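Local coordinates for fiber protein (Snake adenovirus 1, PDB 4D0U) that forms the trimeric spikes at the capsid vertices and, through the head domain described here, probably attaches the virion to a host receptor, at residues 44-49 and 91-96; 54-59 and 73-78. The protein carries 2 engineered substitutions. All coordinates share one frame; numbering follows the deposited sequence.

Interaction 1 (44-49 and 91-96); sequences IAEELQ and AELSSF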
# COMPACT_ATOMS: atom_id res chain seq x y z
N ILE A 44 -6.35 0.22 15.74
CA ILE A 44 -6.33 -1.00 16.54
C ILE A 44 -5.71 -2.18 15.81
O ILE A 44 -5.67 -2.21 14.59
CB ILE A 44 -7.74 -1.39 17.00
CG1 ILE A 44 -8.62 -1.77 15.80
CG2 ILE A 44 -8.34 -0.30 17.90
CD1 ILE A 44 -10.05 -2.10 16.11
N ALA A 45 -5.27 -3.15 16.58
CA ALA A 45 -4.49 -4.23 16.02
C ALA A 45 -4.78 -5.48 16.82
O ALA A 45 -4.98 -5.42 18.05
CB ALA A 45 -3.00 -3.87 16.04
N GLU A 46 -4.85 -6.60 16.13
CA GLU A 46 -5.08 -7.88 16.77
C GLU A 46 -4.58 -9.03 15.93
O GLU A 46 -4.50 -8.93 14.71
CB GLU A 46 -6.55 -8.06 17.15
CG GLU A 46 -7.56 -8.26 16.06
CD GLU A 46 -8.98 -8.27 16.63
OE1 GLU A 46 -9.41 -7.18 17.07
OE2 GLU A 46 -9.66 -9.33 16.65
N GLU A 47 -4.28 -10.14 16.60
CA GLU A 47 -3.85 -11.35 15.92
C GLU A 47 -5.03 -12.30 15.85
O GLU A 47 -5.75 -12.47 16.85
CB GLU A 47 -2.71 -11.98 16.72
CG GLU A 47 -1.95 -13.06 15.99
CD GLU A 47 -0.92 -12.49 15.02
OE1 GLU A 47 -0.58 -11.30 15.15
OE2 GLU A 47 -0.47 -13.24 14.13
N LEU A 48 -5.23 -12.91 14.69
CA LEU A 48 -6.29 -13.91 14.51
C LEU A 48 -5.63 -15.22 14.13
O LEU A 48 -4.58 -15.23 13.47
CB LEU A 48 -7.26 -13.49 13.40
CG LEU A 48 -8.37 -12.48 13.72
CD1 LEU A 48 -7.81 -11.11 14.01
CD2 LEU A 48 -9.40 -12.35 12.63
N GLN A 49 -6.23 -16.34 14.52
CA GLN A 49 -5.65 -17.62 14.20
C GLN A 49 -6.75 -18.59 13.80
O GLN A 49 -7.79 -18.64 14.45
CB GLN A 49 -4.91 -18.15 15.42
CG GLN A 49 -4.00 -19.31 15.12
CD GLN A 49 -2.95 -19.53 16.20
OE1 GLN A 49 -2.52 -20.66 16.43
NE2 GLN A 49 -2.53 -18.45 16.86
N ALA A 91 -15.15 -7.84 18.82
CA ALA A 91 -16.31 -7.04 18.50
C ALA A 91 -15.93 -5.74 17.76
O ALA A 91 -16.61 -5.36 16.81
CB ALA A 91 -17.11 -6.71 19.76
N GLU A 92 -14.84 -5.13 18.19
CA GLU A 92 -14.40 -3.86 17.63
C GLU A 92 -13.92 -4.07 16.18
O GLU A 92 -14.29 -3.28 15.30
CB GLU A 92 -13.29 -3.21 18.46
CG GLU A 92 -13.03 -1.77 18.02
CD GLU A 92 -12.20 -0.93 19.00
OE1 GLU A 92 -11.44 -1.49 19.83
OE2 GLU A 92 -12.29 0.32 18.91
N LEU A 93 -13.14 -5.12 15.95
CA LEU A 93 -12.67 -5.36 14.58
C LEU A 93 -13.85 -5.73 13.71
O LEU A 93 -13.94 -5.29 12.57
CB LEU A 93 -11.60 -6.45 14.53
CG LEU A 93 -11.03 -6.74 13.11
CD1 LEU A 93 -10.41 -5.50 12.44
CD2 LEU A 93 -9.99 -7.85 13.23
N SER A 94 -14.76 -6.54 14.24
CA SER A 94 -15.91 -6.96 13.46
C SER A 94 -16.76 -5.77 13.03
O SER A 94 -17.18 -5.70 11.89
CB SER A 94 -16.78 -7.97 14.23
OG SER A 94 -16.06 -9.13 14.55
N SER A 95 -16.98 -4.82 13.94
CA SER A 95 -17.72 -3.61 13.60
C SER A 95 -17.02 -2.83 12.48
O SER A 95 -17.66 -2.38 11.54
CB SER A 95 -17.94 -2.76 14.85
OG SER A 95 -18.77 -3.48 15.75
N PHE A 96 -15.70 -2.70 12.60
CA PHE A 96 -14.92 -2.02 11.57
C PHE A 96 -15.07 -2.74 10.22
O PHE A 96 -15.30 -2.10 9.18
CB PHE A 96 -13.45 -1.98 11.98
CG PHE A 96 -12.56 -1.22 11.02
CD1 PHE A 96 -11.93 -1.89 9.97
CD2 PHE A 96 -12.30 0.14 11.20
CE1 PHE A 96 -11.09 -1.20 9.11
CE2 PHE A 96 -11.45 0.83 10.34
CZ PHE A 96 -10.85 0.16 9.28
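L93, on the first turn of helix 91-98, drops its side chain onto strand 40-49, the outermost strand within this chain of a four-stranded antiparallel sheet, one of the two sheets of this fiber head domain. Strand and helix axes run 9.6 Å apart at 110°, close to perpendicular. On the helix E92 and L93 make the contact; on the strand they meet I44, E46 and L48, which lie on one face of it.

The tight part is centred on L93. With its CG trans to the backbone N (chi1 -179°), the side chain extends from the helix across the strand, and its CD2 touches two residues at once. It meets L48 CD1 at 4.0 Å, on the buried side where L48 also packs against F58 and A87. E46 comes in beside it, its carboxylate lying against the leucine: E46 OE1 is 3.4 Å from L93 CB, and E46 CD is 3.6 Å from L93 CD2. The polar end of E46 is held from just before the helix, where S90 OG hydrogen-bonds to OE1; the same S90 OG also pairs with L93 N, which makes S90 the polar link between the strand and the first turn of the helix.

The more open side belongs to I44 and E92, although the contact there is still close. E92 is exposed, and its extended chain crosses I44 obliquely, with its carboxylate by I44 CG2. E92 OE1 stays 6.6 Å from E46 OE1, two like charges kept apart. I44 reaches E92 because CG1 sits between the backbone N and the carbonyl carbon (chi1 65°), which sends the end methyl out to the helix, where I44 CD1 rests 3.6 Å from E92 CG.

Interaction 2 (54-59 and 73-78); sequences VSFAFQ and LFAYSG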
# COMPACT_ATOMS: atom_id res chain seq x y z
N VAL A 54 -2.65 -21.25 11.31
CA VAL A 54 -2.28 -20.09 10.48
C VAL A 54 -2.63 -18.83 11.27
O VAL A 54 -3.71 -18.72 11.82
CB VAL A 54 -3.02 -20.08 9.10
CG1 VAL A 54 -2.72 -18.80 8.33
CG2 VAL A 54 -2.69 -21.31 8.25
N SER A 55 -1.69 -17.88 11.33
CA SER A 55 -1.98 -16.64 12.06
C SER A 55 -1.74 -15.41 11.23
O SER A 55 -0.77 -15.35 10.45
CB SER A 55 -1.27 -16.57 13.39
OG SER A 55 0.09 -16.39 13.20
N PHE A 56 -2.64 -14.45 11.42
CA PHE A 56 -2.60 -13.15 10.75
C PHE A 56 -2.61 -12.07 11.81
O PHE A 56 -3.25 -12.21 12.84
CB PHE A 56 -3.88 -12.92 9.94
CG PHE A 56 -3.82 -13.40 8.53
CD1 PHE A 56 -3.96 -14.76 8.24
CD2 PHE A 56 -3.66 -12.50 7.48
CE1 PHE A 56 -3.91 -15.22 6.93
CE2 PHE A 56 -3.63 -12.96 6.17
CZ PHE A 56 -3.75 -14.32 5.89
N ALA A 57 -1.95 -10.97 11.50
CA ALA A 57 -2.16 -9.76 12.25
C ALA A 57 -2.94 -8.78 11.39
O ALA A 57 -2.64 -8.62 10.22
CB ALA A 57 -0.81 -9.18 12.61
N PHE A 58 -3.95 -8.14 11.98
CA PHE A 58 -4.72 -7.12 11.30
C PHE A 58 -4.60 -5.82 12.05
O PHE A 58 -4.56 -5.81 13.27
CB PHE A 58 -6.19 -7.53 11.20
CG PHE A 58 -6.42 -8.61 10.18
CD1 PHE A 58 -6.64 -8.29 8.85
CD2 PHE A 58 -6.36 -9.96 10.56
CE1 PHE A 58 -6.83 -9.29 7.89
CE2 PHE A 58 -6.55 -10.96 9.61
CZ PHE A 58 -6.77 -10.61 8.28
N GLN A 59 -4.55 -4.73 11.30
CA GLN A 59 -4.67 -3.37 11.88
C GLN A 59 -5.80 -2.66 11.20
O GLN A 59 -5.92 -2.71 9.97
CB GLN A 59 -3.36 -2.61 11.71
CG GLN A 59 -3.47 -1.12 11.99
CD GLN A 59 -2.26 -0.36 11.48
OE1 GLN A 59 -1.41 -0.92 10.79
NE2 GLN A 59 -2.17 0.92 11.82
N LEU A 73 -7.81 -1.29 6.23
CA LEU A 73 -7.44 -2.56 6.85
C LEU A 73 -6.06 -2.99 6.35
O LEU A 73 -5.86 -3.13 5.13
CB LEU A 73 -8.48 -3.61 6.45
CG LEU A 73 -8.27 -4.99 7.09
CD1 LEU A 73 -8.57 -4.95 8.59
CD2 LEU A 73 -9.11 -6.02 6.39
N PHE A 74 -5.14 -3.20 7.28
CA PHE A 74 -3.81 -3.74 6.99
C PHE A 74 -3.79 -5.19 7.42
O PHE A 74 -4.29 -5.52 8.50
CB PHE A 74 -2.76 -2.98 7.80
CG PHE A 74 -2.60 -1.53 7.41
CD1 PHE A 74 -1.72 -1.15 6.38
CD2 PHE A 74 -3.31 -0.54 8.11
CE1 PHE A 74 -1.57 0.21 6.05
CE2 PHE A 74 -3.16 0.80 7.77
CZ PHE A 74 -2.29 1.17 6.75
N ALA A 75 -3.19 -6.07 6.62
CA ALA A 75 -3.15 -7.51 6.96
C ALA A 75 -1.75 -8.04 6.73
O ALA A 75 -1.11 -7.69 5.73
CB ALA A 75 -4.15 -8.28 6.09
N TYR A 76 -1.25 -8.86 7.67
CA TYR A 76 0.07 -9.48 7.53
C TYR A 76 0.01 -10.94 8.00
O TYR A 76 -0.56 -11.23 9.05
CB TYR A 76 1.13 -8.76 8.38
CG TYR A 76 2.40 -9.56 8.43
CD1 TYR A 76 3.25 -9.60 7.32
CD2 TYR A 76 2.71 -10.33 9.55
CE1 TYR A 76 4.39 -10.37 7.33
CE2 TYR A 76 3.87 -11.12 9.55
CZ TYR A 76 4.69 -11.11 8.44
OH TYR A 76 5.83 -11.87 8.41
N SER A 77 0.61 -11.83 7.23
CA SER A 77 0.91 -13.18 7.71
C SER A 77 2.20 -13.68 7.09
O SER A 77 2.45 -13.48 5.91
CB SER A 77 -0.22 -14.15 7.36
OG SER A 77 0.08 -15.47 7.85
N GLY A 78 2.99 -14.37 7.90
CA GLY A 78 4.17 -15.05 7.35
C GLY A 78 3.83 -16.44 6.85
O GLY A 78 4.68 -17.12 6.25
O HOH W 1 2.35 -14.76 10.66
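F56 turns its ring with CG trans to the carbonyl carbon (chi1 -89°), which lays one face beneath S77, while S77 holds OG trans to its own backbone N (chi1 -179°) and so reaches S55 across the strand pair. S77 CB stands 3.6 Å from the F56 ring centroid, almost on the ring normal, a CH-pi contact over the middle of the face. S77 OG donates to S55 O at 2.7 Å, tilted out of the carbonyl plane, and a water joins S55 O to G78 N.

This is the antiparallel beta hairpin of strands 55-65 and 68-77. A57 with Y76 and Q59 with F74 are hydrogen-bonded pairs; F58 with A75 between them is a non-hydrogen-bonded pair. On the face with F58 and A75, A75 CB meets F58 CE1 at 3.4 Å, and L73 CD1 packs on F58 CD1. On the A57, Y76, F74 and Q59 face, the Q59 amide lies beside the F74 ring, planes 25° apart, with Q59 OE1 3.3 Å from F74 CD2. The amide ends are held from outside: NE2 by D43, OE1 by K70 of the second subunit, which also makes a cation-pi contact with F74.

The chemistry thus divides by face: an apolar side turned into the domain, and a side whose amide and ring share one lysine of the neighbouring subunit, joining the hairpin to that subunit.

Interactions 1 and 2 lie 10 Å apart between centres and share one sheet, in which strand 40-49 borders strand 55-65. Both hairpin segments of interaction 2 fall in the chain between 44-49 and 91-96. The two contacts meet directly through the backbone: L48 N lies 2.8 Å from F56 O, and E46 O is 2.9 Å from F58 N, both probable hydrogen bonds. Thus the strand against which the helix packs in interaction 1 is also paired to the hairpin of interaction 2. A45 and E47, which touch nothing of the helix segment, pack on F68 of the second subunit, and A57 packs on its L142, so this sheet takes part in the trimer interface.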